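Local atomic coordinates of Ribose/Galactose Isomerase (Vibrio parahaemolyticus, PDB entry 3ONO), a protein that probably interconverts aldose and ketose forms of sugar phosphates. Residues R176-D179 against Q180-K184. Numbering follows the deposited sequence.
Sequences RAID and QELVK
D179 caps the start of helix 180-186 at the tight junction where helix 171-177 hands over to it, a local N-cap contact in the C-terminal, all-helical part of the chain. The side chain of D179 folds forward with CG anti to its own N (chi1 169°), which carries OD1 to 3.2 Å from E181 N. That N-H reaches OD1 from well above the carboxylate plane, 74° out of it. A water donates to both carboxylates, to D179 OD2 and, weakly, to E181 OE1, and so probably eases the repulsion expected between them. The D179 carbonyl opens the helix with two weak bonds, its O lying 2.9 Å from L182 N and 3.5 Å from V183 N. On the apolar side, CG2 of I178 drops onto the first turn, 3.8 Å from L182 CD1 and equally close to V183 CG2; the L182 and V183 side chains each cross that of I178 at about a right angle. I178 and L182 carry this patch onto I56 of helix 51-63 and onto V167 and V163 of a second subunit, while V183 turns to Y208 and L212 of helix 203-212.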
loop_
_atom_site.group_PDB
_atom_site.type_symbol
_atom_site.label_atom_id
_atom_site.label_comp_id
_atom_site.label_asym_id
_atom_site.label_seq_id
_atom_site.Cartn_x
_atom_site.Cartn_y
_atom_site.Cartn_z
ATOM N N ARG A 176 -16.394 33.731 11.365
ATOM C CA ARG A 176 -17.435 34.667 10.940
ATOM C C ARG A 176 -17.363 34.982 9.458
ATOM O O ARG A 176 -18.355 35.427 8.873
ATOM C CB ARG A 176 -17.347 35.980 11.716
ATOM C CG ARG A 176 -17.668 35.894 13.189
ATOM C CD ARG A 176 -17.761 37.345 13.792
ATOM N NE ARG A 176 -17.746 37.272 15.251
ATOM C CZ ARG A 176 -18.818 37.023 16.000
ATOM N NH1 ARG A 176 -20.011 36.863 15.429
ATOM N NH2 ARG A 176 -18.701 36.958 17.325
ATOM N N ALA A 177 -16.179 34.815 8.864
ATOM C CA ALA A 177 -15.976 35.122 7.451
ATOM C C ALA A 177 -16.429 33.964 6.578
ATOM O O ALA A 177 -16.701 34.159 5.389
ATOM C CB ALA A 177 -14.516 35.443 7.154
ATOM N N ILE A 178 -16.470 32.751 7.146
ATOM C CA ILE A 178 -16.993 31.604 6.395
ATOM C C ILE A 178 -18.474 31.860 6.133
ATOM O O ILE A 178 -19.126 32.546 6.898
ATOM C CB ILE A 178 -16.823 30.309 7.211
ATOM C CG1 ILE A 178 -15.331 30.061 7.460
ATOM C CG2 ILE A 178 -17.486 29.104 6.497
ATOM C CD1 ILE A 178 -15.059 28.882 8.391
ATOM N N ASP A 179 -19.002 31.331 5.032
ATOM C CA ASP A 179 -20.444 31.392 4.793
ATOM C C ASP A 179 -21.132 30.872 6.036
ATOM O O ASP A 179 -20.905 29.740 6.449
ATOM C CB ASP A 179 -20.800 30.505 3.582
ATOM C CG ASP A 179 -22.304 30.275 3.416
ATOM O OD1 ASP A 179 -23.136 31.085 3.886
ATOM O OD2 ASP A 179 -22.660 29.275 2.764
ATOM N N GLN A 180 -21.960 31.705 6.672
ATOM C CA GLN A 180 -22.488 31.280 7.965
ATOM C C GLN A 180 -23.447 30.110 7.871
ATOM O O GLN A 180 -23.670 29.406 8.853
ATOM C CB GLN A 180 -23.126 32.461 8.724
ATOM C CG GLN A 180 -22.123 33.564 9.091
ATOM C CD GLN A 180 -21.028 33.062 10.028
ATOM O OE1 GLN A 180 -19.946 32.638 9.581
ATOM N NE2 GLN A 180 -21.311 33.079 11.328
ATOM N N GLU A 181 -24.020 29.885 6.696
ATOM C CA GLU A 181 -24.806 28.668 6.484
ATOM C C GLU A 181 -23.948 27.415 6.761
ATOM O O GLU A 181 -24.412 26.447 7.352
ATOM C CB GLU A 181 -25.311 28.597 5.040
ATOM C CG GLU A 181 -26.819 28.786 4.846
ATOM C CD GLU A 181 -27.402 27.786 3.819
ATOM O OE1 GLU A 181 -27.416 28.080 2.589
ATOM O OE2 GLU A 181 -27.842 26.694 4.254
ATOM N N LEU A 182 -22.706 27.443 6.301
ATOM C CA LEU A 182 -21.807 26.312 6.523
ATOM C C LEU A 182 -21.578 26.109 8.005
ATOM O O LEU A 182 -21.616 24.987 8.481
ATOM C CB LEU A 182 -20.459 26.518 5.846
ATOM C CG LEU A 182 -20.395 26.451 4.326
ATOM C CD1 LEU A 182 -19.007 26.863 3.880
ATOM C CD2 LEU A 182 -20.720 25.035 3.811
ATOM N N VAL A 183 -21.338 27.188 8.745
ATOM C CA VAL A 183 -21.008 27.014 10.152
ATOM C C VAL A 183 -22.234 26.550 10.933
ATOM O O VAL A 183 -22.125 25.693 11.821
ATOM C CB VAL A 183 -20.421 28.285 10.774
ATOM C CG1 VAL A 183 -19.888 27.976 12.173
ATOM C CG2 VAL A 183 -19.312 28.852 9.876
ATOM N N LYS A 184 -23.402 27.120 10.621
ATOM C CA LYS A 184 -24.637 26.682 11.271
ATOM C C LYS A 184 -24.862 25.184 11.076
ATOM O O LYS A 184 -25.259 24.467 12.012
ATOM C CB LYS A 184 -25.854 27.455 10.741
ATOM C CG LYS A 184 -25.856 28.920 11.076
ATOM C CD LYS A 184 -27.063 29.603 10.415
ATOM C CE LYS A 184 -27.226 31.040 10.881
ATOM N NZ LYS A 184 -26.176 31.921 10.306
HETATM O O HOH W 1 -24.738 27.819 1.815
#